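Local coordinates for imidazolonepropionase (Unidentified, PDB 2OOF), which catalyses hydrolysis of the ring carbon-nitrogen bond of imidazolone-5-propanoate, giving N-formimidoyl-L-glutamate, in the third step of histidine degradation, at residues A[210-215]-A[238-243]; A[72-77]-A[139-144]; A[61-66]-A[376-381]; A[312-317]-A[348-353]. All coordinates share one frame; numbering follows the deposited sequence.

Overall arrangement
Three of the four contacts surround one iron at the C-terminal ends of the barrel strands: interaction 1 brings His242, interaction 2 His72 and interaction 4 Asp317, and water 1 on the metal is shared by all three. Interactions 1 and 2 have centres 12 Å apart and are tied directly by a salt bridge, Lys240 NZ to Glu139 OE2 at 2.7 Å. Interaction 4 lies about 17 Å, centre to centre, from each of them, and Ser315 OG probably makes a weak hydrogen bond to His72 O. Interaction 3 stands away from the metal, 34 Å from interaction 1 between centres; it uses the early part of strand 63-73, whose far end reaches His72, and touches interaction 4 where Pro66 meets Thr351.

Interaction 1: residues A[210-215]-A[238-243]; sequences AVDVFC and AVKGHM. With FE (Fe (III) ion), chain B.
His242 and Asp212 meet on the inner face of two neighbouring parallel strands of the amidohydrolase TIM barrel, the pair that helix 222-234 joins into a beta-alpha-beta unit. The strand directions differ by 23°. His242 has the most surface covered here and is held at both ends of its residue. Its backbone N gives a short, nearly straight bond of 2.6 Å to Val213 O, and its carbonyl O takes Cys215 N at 3.1 Å. Its chi1 of -93°, well away from a staggered value, carries the ring over the barrel interior, where NE2 binds the iron at 2.3 Å. On the other side of the ring ND1 reaches Asp212 OD2 at 2.8 Å. The N-H is badly bent for this bond, which is weak, although carboxylate and imidazole are nearly coplanar, 23° apart; Asp212 is thus a second-shell partner that probably helps to set the turn of the metal-binding ring. The same carboxylate has a long, weak ion pair with Lys141.

Lys240 passes Asp212 at about a right angle, its CG packed 3.5 Å from Asp212 CB. The chain then bends at chi3, and its ammonium goes not to Asp212 but into a salt bridge with Glu139. Val211 and Val213 lie on the reverse face and pack on helix 222-234. Toward the start of the pair, Val211 N bonds to Ala238 O at 2.8 Å. Beside the metal ligand, the Phe214 ring turns its edge to His242, with CD1 3.6 Å from His242 CB.

Interaction 2: residues A[72-77]-A[139-144]; sequences HTHLIF and EIKSGY. With FE (Fe (III) ion), chain B.
Strands 63-73 and 135-141 of the TIM barrel run side by side and parallel at Thr73 and Lys141, where Lys141 N bonds to Thr73 O at 3.0 Å. Thr73 is gripped further. Its N meets Glu139 OE1 at 3.1 Å, nearly along that oxygen's C-O bond, and its hydroxyl OG1 donates to Glu139 O at 2.7 Å. Lys141 lies over two imidazoles of the HxH metal motif: its CE sits above the centre of the His72 ring, 3.5 Å from the centroid, and CD covers a face of His74. An eclipsed last torsion (chi4 -6°) turns NZ back to a salt bridge with Glu139 OE2, modelled unusually short.

Farther along, Ile76 CD1 packs 3.6 Å from Ile140 CG2. Tyr144, which probably binds the substrate as in a near-identical enzyme, brings CE2 to 3.6 Å from His74 CB and turns its ring edge toward Ile76 O. Replacing this ring by an alanine would probably open a gap beside His74 and Phe77, leaving His74 CB without its aromatic neighbour. Beneath Lys141, His72 NE2 binds the iron at 2.3 Å.

Interaction 3: residues A[61-66]-A[376-381]; sequences GKLVTP and LVWNCG
Leu63 and Trp378 start an antiparallel ladder between strands 63-73 and 375-378, in a beta layer shared with strands 12-14 and 395-400, consistent with the small beta domain that amidohydrolases carry beside their barrel. Its backbone bonds are sound: Trp378 N to Leu63 O at 2.9 Å, and both bonds of the hydrogen-bonded pair Thr65-Leu376, of which Leu376 N to Thr65 O measures 2.7 Å. Val64 and Val377 form the non-hydrogen-bonded pair between them. Where the strands part, water 2 takes the place of direct bonds, accepting from Leu63 N and donating to Trp378 O and Cys380 O.

The apolar contacts are light. Val64 CG2 lies 4.2 Å from Val377 CG2, and Lys62 CB rests 3.9 Å from Val377 CG1, while the Lys62 ammonium turns away to Met59 O.

The polar side-chain contact belongs to Thr65. With OG1 lying between its own backbone N and carbonyl carbon (chi1 69°), the hydroxyl accepts from the indole and donates to Pro66 O. A valine in its place would probably leave the indole N-H without its mate and the ring freer to turn. The bond itself is straight, Trp378 NE1 to Thr65 OG1 3.1 Å, with the oxygen in the indole plane.

Interaction 4: residues A[312-317]-A[348-353]; sequences MAVSSD and AGVTRH. With FE (Fe (III) ion), chain B.
Gly349 O is approached by two groups of strand 312-314: Val314 N, in a hydrogen bond of 3.1 Å, and the CA-H of Ala313, whose CA lies 3.3 Å away. The N-H of Val314 points well at the oxygen (161°), but it comes from above the carbonyl plane, with a C=O...N angle of only 108°, well off a lone-pair direction. The neighbouring oxygen, Met312 O of a selenomethionine, is also met twice. Gly349 CA makes a CH...O contact with it at 3.4 Å, and His353 ND1 gives it a long, weak bond of 3.3 Å near the plane of the imidazole. His353 has CG anti to its carbonyl carbon (chi1 -58°), which swings the ring off helix 352-357 and back to the strand.

Because Gly349 lacks a side chain, backbone meets backbone here; a beta carbon on it would be tight against Met312 O and a methyl of Val314. Beside it, Val350 CG1 comes within 3.4 Å of Val314 O, and the Val350 side chain also touches Leu68 of strand 63-73.

Past Val314 the chain leaves the helices and turns to the metal. Asp317 binds the iron through OD1 at 2.5 Å, and its other oxygen, OD2, accepts a bond from water 1 at 2.9 Å, so one carboxylate holds both metal and water. An aspartate just beyond the eighth barrel strand, sharing its metal with the histidines of strands one and five, is the signature of the amidohydrolase active site.

Interaction 1: residues A[210-215]-A[238-243]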
loop_
_atom_site.group_PDB
_atom_site.type_symbol
_atom_site.label_atom_id
_atom_site.label_comp_id
_atom_site.label_asym_id
_atom_site.label_seq_id
_atom_site.Cartn_x
_atom_site.Cartn_y
_atom_site.Cartn_z
ATOM N N ALA A 210 -8.714 7.488 4.309
ATOM C CA ALA A 210 -8.072 7.380 5.615
ATOM C C ALA A 210 -7.129 8.566 5.853
ATOM O O ALA A 210 -6.838 9.334 4.936
ATOM C CB ALA A 210 -7.299 6.064 5.711
ATOM N N VAL A 211 -6.664 8.702 7.094
ATOM C CA VAL A 211 -5.747 9.765 7.486
ATOM C C VAL A 211 -4.478 9.132 8.069
ATOM O O VAL A 211 -4.557 8.168 8.826
ATOM C CB VAL A 211 -6.397 10.700 8.530
ATOM C CG1 VAL A 211 -5.395 11.755 8.994
ATOM C CG2 VAL A 211 -7.627 11.371 7.921
ATOM N N ASP A 212 -3.316 9.685 7.721
ATOM C CA ASP A 212 -2.016 9.166 8.160
ATOM C C ASP A 212 -1.099 10.278 8.673
ATOM O O ASP A 212 -1.260 11.442 8.300
ATOM C CB ASP A 212 -1.372 8.436 6.978
ATOM C CG ASP A 212 -0.011 7.838 7.296
ATOM O OD1 ASP A 212 0.307 7.562 8.475
ATOM O OD2 ASP A 212 0.743 7.615 6.327
ATOM N N VAL A 213 -0.143 9.912 9.522
ATOM C CA VAL A 213 0.787 10.875 10.113
ATOM C C VAL A 213 2.221 10.363 10.140
ATOM O O VAL A 213 2.481 9.168 10.316
ATOM C CB VAL A 213 0.414 11.193 11.602
ATOM C CG1 VAL A 213 1.402 12.181 12.195
ATOM C CG2 VAL A 213 -0.993 11.750 11.702
ATOM N N PHE A 214 3.157 11.285 9.965
ATOM C CA PHE A 214 4.556 10.923 10.053
ATOM C C PHE A 214 4.993 11.303 11.464
ATOM O O PHE A 214 5.415 12.430 11.723
ATOM C CB PHE A 214 5.397 11.656 9.008
ATOM C CG PHE A 214 6.875 11.346 9.096
ATOM C CD1 PHE A 214 7.327 10.030 9.286
ATOM C CD2 PHE A 214 7.823 12.364 8.971
ATOM C CE1 PHE A 214 8.717 9.735 9.348
ATOM C CE2 PHE A 214 9.213 12.081 9.031
ATOM C CZ PHE A 214 9.651 10.765 9.219
ATOM N N CYS A 215 4.861 10.351 12.377
ATOM C CA CYS A 215 5.240 10.558 13.769
ATOM C C CYS A 215 6.722 10.269 13.925
ATOM O O CYS A 215 7.130 9.109 13.946
ATOM C CB CYS A 215 4.434 9.617 14.655
ATOM S SG CYS A 215 4.763 9.694 16.418
ATOM N N ALA A 238 -10.917 6.560 8.768
ATOM C CA ALA A 238 -10.000 5.585 9.341
ATOM C C ALA A 238 -8.626 6.232 9.480
ATOM O O ALA A 238 -8.337 7.223 8.802
ATOM C CB ALA A 238 -9.925 4.364 8.437
ATOM N N VAL A 239 -7.781 5.680 10.350
ATOM C CA VAL A 239 -6.441 6.230 10.567
ATOM C C VAL A 239 -5.319 5.199 10.477
ATOM O O VAL A 239 -5.561 3.994 10.488
ATOM C CB VAL A 239 -6.333 6.921 11.952
ATOM C CG1 VAL A 239 -7.367 8.036 12.055
ATOM C CG2 VAL A 239 -6.527 5.891 13.070
ATOM N N LYS A 240 -4.088 5.694 10.404
ATOM C CA LYS A 240 -2.900 4.855 10.313
ATOM C C LYS A 240 -1.699 5.765 10.561
ATOM O O LYS A 240 -1.865 6.978 10.707
ATOM C CB LYS A 240 -2.801 4.218 8.918
ATOM C CG LYS A 240 -2.482 5.215 7.812
ATOM C CD LYS A 240 -2.311 4.550 6.451
ATOM C CE LYS A 240 -3.627 4.031 5.902
ATOM N NZ LYS A 240 -3.470 3.428 4.553
ATOM N N GLY A 241 -0.493 5.203 10.596
ATOM C CA GLY A 241 0.664 6.050 10.837
ATOM C C GLY A 241 2.040 5.585 10.399
ATOM O O GLY A 241 2.312 4.392 10.275
ATOM N N HIS A 242 2.909 6.561 10.149
ATOM C CA HIS A 242 4.296 6.311 9.767
ATOM C C HIS A 242 5.042 6.293 11.099
ATOM O O HIS A 242 5.270 7.356 11.677
ATOM C CB HIS A 242 4.857 7.474 8.930
ATOM C CG HIS A 242 4.715 7.303 7.448
ATOM N ND1 HIS A 242 3.496 7.300 6.806
ATOM C CD2 HIS A 242 5.652 7.179 6.477
ATOM C CE1 HIS A 242 3.688 7.187 5.502
ATOM N NE2 HIS A 242 4.988 7.112 5.277
HETATM N N MSE A 243 5.422 5.127 11.611
HETATM C CA MSE A 243 6.123 5.154 12.886
HETATM C C MSE A 243 7.267 4.205 13.168
HETATM O O MSE A 243 7.395 3.130 12.574
HETATM C CB MSE A 243 5.129 5.069 14.036
HETATM C CG MSE A 243 4.501 6.406 14.402
HETATM SE SE MSE A 243 2.643 6.149 14.261
HETATM C CE MSE A 243 1.964 7.949 14.415
HETATM FE FE FE B . 5.690 6.283 3.255
HETATM O O HOH W 1 7.990 6.491 3.890
#

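Interaction 2: residues A[72-77]-A[139-144]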
loop_
_atom_site.group_PDB
_atom_site.type_symbol
_atom_site.label_atom_id
_atom_site.label_comp_id
_atom_site.label_asym_id
_atom_site.label_seq_id
_atom_site.Cartn_x
_atom_site.Cartn_y
_atom_site.Cartn_z
ATOM N N HIS A 72 0.747 1.057 0.701
ATOM C CA HIS A 72 1.523 2.178 1.209
ATOM C C HIS A 72 2.409 2.848 0.148
ATOM O O HIS A 72 3.602 2.539 0.044
ATOM C CB HIS A 72 2.380 1.685 2.381
ATOM C CG HIS A 72 3.141 2.767 3.081
ATOM N ND1 HIS A 72 2.989 3.028 4.426
ATOM C CD2 HIS A 72 4.055 3.658 2.625
ATOM C CE1 HIS A 72 3.774 4.033 4.768
ATOM N NE2 HIS A 72 4.430 4.434 3.694
ATOM N N THR A 73 1.838 3.764 -0.632
ATOM C CA THR A 73 2.627 4.449 -1.644
ATOM C C THR A 73 2.432 5.958 -1.654
ATOM O O THR A 73 1.447 6.480 -1.124
ATOM C CB THR A 73 2.332 3.924 -3.088
ATOM O OG1 THR A 73 1.175 4.581 -3.619
ATOM C CG2 THR A 73 2.094 2.413 -3.085
ATOM N N HIS A 74 3.418 6.645 -2.229
ATOM C CA HIS A 74 3.410 8.097 -2.417
ATOM C C HIS A 74 3.757 8.216 -3.905
ATOM O O HIS A 74 4.633 9.003 -4.284
ATOM C CB HIS A 74 4.525 8.818 -1.647
ATOM C CG HIS A 74 4.570 8.529 -0.181
ATOM N ND1 HIS A 74 4.911 7.290 0.328
ATOM C CD2 HIS A 74 4.408 9.339 0.892
ATOM C CE1 HIS A 74 4.960 7.356 1.644
ATOM N NE2 HIS A 74 4.659 8.591 2.013
ATOM N N LEU A 75 3.089 7.438 -4.751
ATOM C CA LEU A 75 3.411 7.483 -6.168
ATOM C C LEU A 75 2.992 8.757 -6.912
ATOM O O LEU A 75 3.284 8.908 -8.099
ATOM C CB LEU A 75 2.864 6.233 -6.874
ATOM C CG LEU A 75 1.359 6.052 -7.038
ATOM C CD1 LEU A 75 0.857 6.979 -8.136
ATOM C CD2 LEU A 75 1.053 4.601 -7.397
ATOM N N ILE A 76 2.308 9.668 -6.229
ATOM C CA ILE A 76 1.923 10.928 -6.855
ATOM C C ILE A 76 2.914 11.982 -6.393
ATOM O O ILE A 76 3.047 12.221 -5.195
ATOM C CB ILE A 76 0.507 11.384 -6.433
ATOM C CG1 ILE A 76 -0.547 10.453 -7.051
ATOM C CG2 ILE A 76 0.280 12.846 -6.855
ATOM C CD1 ILE A 76 -1.980 10.777 -6.653
ATOM N N PHE A 77 3.604 12.618 -7.327
ATOM C CA PHE A 77 4.570 13.641 -6.963
ATOM C C PHE A 77 5.217 14.147 -8.234
ATOM O O PHE A 77 5.175 13.466 -9.255
ATOM C CB PHE A 77 5.650 13.039 -6.046
ATOM C CG PHE A 77 6.465 11.943 -6.704
ATOM C CD1 PHE A 77 7.513 12.262 -7.574
ATOM C CD2 PHE A 77 6.158 10.589 -6.501
ATOM C CE1 PHE A 77 8.245 11.252 -8.238
ATOM C CE2 PHE A 77 6.899 9.569 -7.169
ATOM C CZ PHE A 77 7.932 9.911 -8.029
ATOM N N GLU A 139 -2.843 1.865 -2.615
ATOM C CA GLU A 139 -3.163 2.959 -1.713
ATOM C C GLU A 139 -2.191 4.080 -2.068
ATOM O O GLU A 139 -0.994 3.838 -2.240
ATOM C CB GLU A 139 -2.970 2.533 -0.252
ATOM C CG GLU A 139 -3.275 3.638 0.755
ATOM C CD GLU A 139 -2.025 4.243 1.387
ATOM O OE1 GLU A 139 -0.949 4.256 0.746
ATOM O OE2 GLU A 139 -2.130 4.723 2.533
ATOM N N ILE A 140 -2.711 5.298 -2.198
ATOM C CA ILE A 140 -1.887 6.453 -2.539
ATOM C C ILE A 140 -2.116 7.559 -1.509
ATOM O O ILE A 140 -3.248 7.821 -1.112
ATOM C CB ILE A 140 -2.223 6.976 -3.946
ATOM C CG1 ILE A 140 -2.145 5.827 -4.956
ATOM C CG2 ILE A 140 -1.238 8.074 -4.338
ATOM C CD1 ILE A 140 -2.572 6.196 -6.368
ATOM N N LYS A 141 -1.037 8.207 -1.089
ATOM C CA LYS A 141 -1.117 9.253 -0.081
ATOM C C LYS A 141 -0.883 10.669 -0.627
ATOM O O LYS A 141 -0.384 10.860 -1.739
ATOM C CB LYS A 141 -0.077 8.980 1.011
ATOM C CG LYS A 141 -0.129 7.597 1.677
ATOM C CD LYS A 141 1.245 7.274 2.282
ATOM C CE LYS A 141 1.258 6.070 3.244
ATOM N NZ LYS A 141 -0.067 5.491 3.554
ATOM N N SER A 142 -1.273 11.662 0.161
ATOM C CA SER A 142 -1.035 13.052 -0.197
ATOM C C SER A 142 0.250 13.324 0.602
ATOM O O SER A 142 1.057 12.411 0.785
ATOM C CB SER A 142 -2.206 13.933 0.264
ATOM O OG SER A 142 -2.381 13.902 1.668
ATOM N N GLY A 143 0.467 14.535 1.091
ATOM C CA GLY A 143 1.684 14.763 1.854
ATOM C C GLY A 143 2.835 15.474 1.156
ATOM O O GLY A 143 3.884 15.669 1.765
ATOM N N TYR A 144 2.672 15.845 -0.111
ATOM C CA TYR A 144 3.731 16.570 -0.820
ATOM C C TYR A 144 3.212 17.935 -1.243
ATOM O O TYR A 144 3.816 18.614 -2.070
ATOM C CB TYR A 144 4.213 15.816 -2.062
ATOM C CG TYR A 144 5.021 14.586 -1.737
ATOM C CD1 TYR A 144 6.068 14.636 -0.825
ATOM C CD2 TYR A 144 4.745 13.374 -2.341
ATOM C CE1 TYR A 144 6.833 13.492 -0.514
ATOM C CE2 TYR A 144 5.503 12.217 -2.044
ATOM C CZ TYR A 144 6.545 12.286 -1.127
ATOM O OH TYR A 144 7.291 11.160 -0.821
HETATM FE FE FE B . 5.690 6.283 3.255
HETATM O O HOH W 1 7.990 6.491 3.890
#

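Interaction 3: residues A[61-66]-A[376-381]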
loop_
_atom_site.group_PDB
_atom_site.type_symbol
_atom_site.label_atom_id
_atom_site.label_comp_id
_atom_site.label_asym_id
_atom_site.label_seq_id
_atom_site.Cartn_x
_atom_site.Cartn_y
_atom_site.Cartn_z
ATOM N N GLY A 61 -5.165 -25.408 -16.194
ATOM C CA GLY A 61 -4.377 -25.665 -15.003
ATOM C C GLY A 61 -3.459 -24.561 -14.500
ATOM O O GLY A 61 -2.797 -24.736 -13.476
ATOM N N LYS A 62 -3.412 -23.427 -15.189
ATOM C CA LYS A 62 -2.546 -22.340 -14.744
ATOM C C LYS A 62 -2.961 -21.824 -13.370
ATOM O O LYS A 62 -4.143 -21.844 -13.005
ATOM C CB LYS A 62 -2.544 -21.197 -15.765
ATOM C CG LYS A 62 -1.952 -21.592 -17.113
ATOM C CD LYS A 62 -2.060 -20.455 -18.118
ATOM C CE LYS A 62 -1.676 -20.888 -19.530
ATOM N NZ LYS A 62 -2.686 -21.769 -20.168
ATOM N N LEU A 63 -1.957 -21.390 -12.614
ATOM C CA LEU A 63 -2.114 -20.852 -11.264
ATOM C C LEU A 63 -2.933 -19.568 -11.255
ATOM O O LEU A 63 -2.765 -18.714 -12.126
ATOM C CB LEU A 63 -0.727 -20.564 -10.677
ATOM C CG LEU A 63 -0.616 -19.731 -9.396
ATOM C CD1 LEU A 63 -1.195 -20.509 -8.218
ATOM C CD2 LEU A 63 0.851 -19.378 -9.146
ATOM N N VAL A 64 -3.823 -19.442 -10.273
ATOM C CA VAL A 64 -4.628 -18.240 -10.123
ATOM C C VAL A 64 -4.514 -17.803 -8.670
ATOM O O VAL A 64 -4.572 -18.631 -7.755
ATOM C CB VAL A 64 -6.114 -18.469 -10.470
ATOM C CG1 VAL A 64 -6.742 -19.454 -9.500
ATOM C CG2 VAL A 64 -6.863 -17.145 -10.411
ATOM N N THR A 65 -4.326 -16.504 -8.457
ATOM C CA THR A 65 -4.194 -15.961 -7.104
ATOM C C THR A 65 -5.014 -14.691 -7.003
ATOM O O THR A 65 -5.453 -14.150 -8.015
ATOM C CB THR A 65 -2.741 -15.536 -6.782
ATOM O OG1 THR A 65 -2.412 -14.383 -7.566
ATOM C CG2 THR A 65 -1.752 -16.652 -7.082
ATOM N N PRO A 66 -5.254 -14.209 -5.774
ATOM C CA PRO A 66 -6.028 -12.971 -5.687
ATOM C C PRO A 66 -5.144 -11.854 -6.229
ATOM O O PRO A 66 -3.922 -12.029 -6.338
ATOM C CB PRO A 66 -6.318 -12.822 -4.188
ATOM C CG PRO A 66 -5.348 -13.735 -3.511
ATOM C CD PRO A 66 -5.144 -14.871 -4.464
ATOM N N LEU A 376 -5.742 -13.124 -10.453
ATOM C CA LEU A 376 -4.768 -13.146 -11.524
ATOM C C LEU A 376 -4.433 -14.556 -11.959
ATOM O O LEU A 376 -4.313 -15.451 -11.127
ATOM C CB LEU A 376 -3.482 -12.477 -11.033
ATOM C CG LEU A 376 -3.598 -11.146 -10.289
ATOM C CD1 LEU A 376 -2.329 -10.915 -9.484
ATOM C CD2 LEU A 376 -3.857 -10.012 -11.271
ATOM N N VAL A 377 -4.270 -14.743 -13.265
ATOM C CA VAL A 377 -3.901 -16.037 -13.804
ATOM C C VAL A 377 -2.469 -15.845 -14.273
ATOM O O VAL A 377 -2.200 -14.989 -15.108
ATOM C CB VAL A 377 -4.789 -16.446 -15.010
ATOM C CG1 VAL A 377 -4.245 -17.716 -15.636
ATOM C CG2 VAL A 377 -6.231 -16.654 -14.560
ATOM N N TRP A 378 -1.551 -16.635 -13.731
ATOM C CA TRP A 378 -0.146 -16.512 -14.089
ATOM C C TRP A 378 0.314 -17.597 -15.037
ATOM O O TRP A 378 -0.404 -18.562 -15.274
ATOM C CB TRP A 378 0.715 -16.594 -12.832
ATOM C CG TRP A 378 0.406 -15.547 -11.806
ATOM C CD1 TRP A 378 -0.535 -15.613 -10.831
ATOM C CD2 TRP A 378 1.051 -14.273 -11.663
ATOM N NE1 TRP A 378 -0.513 -14.469 -10.072
ATOM C CE2 TRP A 378 0.459 -13.637 -10.553
ATOM C CE3 TRP A 378 2.093 -13.629 -12.343
ATOM C CZ2 TRP A 378 0.852 -12.356 -10.133
ATOM C CZ3 TRP A 378 2.487 -12.349 -11.921
ATOM C CH2 TRP A 378 1.876 -11.739 -10.816
ATOM N N ASN A 379 1.522 -17.444 -15.571
ATOM C CA ASN A 379 2.076 -18.473 -16.435
ATOM C C ASN A 379 3.196 -19.206 -15.686
ATOM O O ASN A 379 3.807 -20.126 -16.222
ATOM C CB ASN A 379 2.605 -17.885 -17.752
ATOM C CG ASN A 379 3.689 -16.845 -17.548
ATOM O OD1 ASN A 379 4.207 -16.663 -16.448
ATOM N ND2 ASN A 379 4.044 -16.160 -18.624
ATOM N N CYS A 380 3.468 -18.788 -14.450
ATOM C CA CYS A 380 4.500 -19.432 -13.638
ATOM C C CYS A 380 3.813 -20.524 -12.818
ATOM O O CYS A 380 2.628 -20.418 -12.504
ATOM C CB CYS A 380 5.203 -18.416 -12.730
ATOM S SG CYS A 380 4.136 -17.475 -11.622
ATOM N N GLY A 381 4.555 -21.569 -12.474
ATOM C CA GLY A 381 3.965 -22.689 -11.761
ATOM C C GLY A 381 3.556 -22.596 -10.307
ATOM O O GLY A 381 2.475 -23.066 -9.941
HETATM O O HOH W 2 0.608 -21.175 -14.236
#

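Interaction 4: residues A[312-317]-A[348-353]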
loop_
_atom_site.group_PDB
_atom_site.type_symbol
_atom_site.label_atom_id
_atom_site.label_comp_id
_atom_site.label_asym_id
_atom_site.label_seq_id
_atom_site.Cartn_x
_atom_site.Cartn_y
_atom_site.Cartn_z
HETATM N N MSE A 312 1.725 -9.106 9.159
HETATM C CA MSE A 312 2.631 -8.156 8.547
HETATM C C MSE A 312 2.330 -8.002 7.073
HETATM O O MSE A 312 2.246 -8.980 6.332
HETATM C CB MSE A 312 4.072 -8.620 8.729
HETATM C CG MSE A 312 4.398 -8.998 10.153
HETATM SE SE MSE A 312 6.221 -9.720 10.316
HETATM C CE MSE A 312 5.981 -11.467 9.494
ATOM N N ALA A 313 2.142 -6.764 6.648
ATOM C CA ALA A 313 1.890 -6.521 5.249
ATOM C C ALA A 313 3.237 -6.122 4.660
ATOM O O ALA A 313 4.170 -5.787 5.396
ATOM C CB ALA A 313 0.869 -5.393 5.075
ATOM N N VAL A 314 3.348 -6.192 3.340
ATOM C CA VAL A 314 4.575 -5.801 2.661
ATOM C C VAL A 314 4.163 -4.831 1.559
ATOM O O VAL A 314 3.236 -5.110 0.799
ATOM C CB VAL A 314 5.296 -7.008 2.030
ATOM C CG1 VAL A 314 6.413 -6.526 1.116
ATOM C CG2 VAL A 314 5.877 -7.890 3.119
ATOM N N SER A 315 4.837 -3.690 1.483
ATOM C CA SER A 315 4.516 -2.696 0.481
ATOM C C SER A 315 5.779 -2.024 -0.049
ATOM O O SER A 315 6.828 -2.053 0.594
ATOM C CB SER A 315 3.571 -1.647 1.077
ATOM O OG SER A 315 3.312 -0.601 0.154
ATOM N N SER A 316 5.648 -1.410 -1.222
ATOM C CA SER A 316 6.741 -0.730 -1.914
ATOM C C SER A 316 7.188 0.615 -1.337
ATOM O O SER A 316 8.361 0.952 -1.425
ATOM C CB SER A 316 6.365 -0.513 -3.385
ATOM O OG SER A 316 5.257 0.368 -3.498
ATOM N N ASP A 317 6.264 1.374 -0.758
ATOM C CA ASP A 317 6.571 2.692 -0.205
ATOM C C ASP A 317 7.125 3.615 -1.295
ATOM O O ASP A 317 7.948 4.494 -1.031
ATOM C CB ASP A 317 7.574 2.594 0.956
ATOM C CG ASP A 317 7.727 3.919 1.702
ATOM O OD1 ASP A 317 6.742 4.681 1.723
ATOM O OD2 ASP A 317 8.809 4.204 2.265
ATOM N N ALA A 348 1.120 -13.406 1.497
ATOM C CA ALA A 348 0.004 -13.061 2.365
ATOM C C ALA A 348 0.118 -11.571 2.698
ATOM O O ALA A 348 -0.892 -10.893 2.930
ATOM C CB ALA A 348 0.048 -13.888 3.639
ATOM N N GLY A 349 1.358 -11.074 2.725
ATOM C CA GLY A 349 1.603 -9.670 3.022
ATOM C C GLY A 349 1.080 -8.703 1.967
ATOM O O GLY A 349 0.801 -7.537 2.272
ATOM N N VAL A 350 0.943 -9.175 0.728
ATOM C CA VAL A 350 0.448 -8.327 -0.353
ATOM C C VAL A 350 -0.973 -8.683 -0.795
ATOM O O VAL A 350 -1.459 -8.186 -1.813
ATOM C CB VAL A 350 1.396 -8.361 -1.585
ATOM C CG1 VAL A 350 2.787 -7.892 -1.170
ATOM C CG2 VAL A 350 1.457 -9.771 -2.186
ATOM N N THR A 351 -1.629 -9.557 -0.038
ATOM C CA THR A 351 -3.003 -9.929 -0.345
ATOM C C THR A 351 -3.841 -9.774 0.916
ATOM O O THR A 351 -4.290 -8.673 1.233
ATOM C CB THR A 351 -3.141 -11.403 -0.872
ATOM O OG1 THR A 351 -2.513 -12.320 0.040
ATOM C CG2 THR A 351 -2.543 -11.536 -2.275
ATOM N N ARG A 352 -4.016 -10.879 1.637
ATOM C CA ARG A 352 -4.805 -10.920 2.861
ATOM C C ARG A 352 -4.510 -9.806 3.869
ATOM O O ARG A 352 -5.403 -9.052 4.253
ATOM C CB ARG A 352 -4.617 -12.284 3.536
ATOM C CG ARG A 352 -5.697 -12.612 4.535
ATOM C CD ARG A 352 -5.777 -14.113 4.816
ATOM N NE ARG A 352 -4.646 -14.608 5.591
ATOM C CZ ARG A 352 -3.738 -15.460 5.134
ATOM N NH1 ARG A 352 -3.815 -15.919 3.894
ATOM N NH2 ARG A 352 -2.759 -15.870 5.926
ATOM N N HIS A 353 -3.254 -9.707 4.295
ATOM C CA HIS A 353 -2.853 -8.698 5.272
ATOM C C HIS A 353 -2.878 -7.269 4.724
ATOM O O HIS A 353 -3.186 -6.328 5.455
ATOM C CB HIS A 353 -1.476 -9.052 5.823
ATOM C CG HIS A 353 -1.434 -10.402 6.470
ATOM N ND1 HIS A 353 -0.279 -11.147 6.576
ATOM C CD2 HIS A 353 -2.416 -11.154 7.023
ATOM C CE1 HIS A 353 -0.553 -12.300 7.158
ATOM N NE2 HIS A 353 -1.843 -12.328 7.440
HETATM FE FE FE B . 5.690 6.283 3.255
HETATM O O HOH W 1 7.990 6.491 3.890
#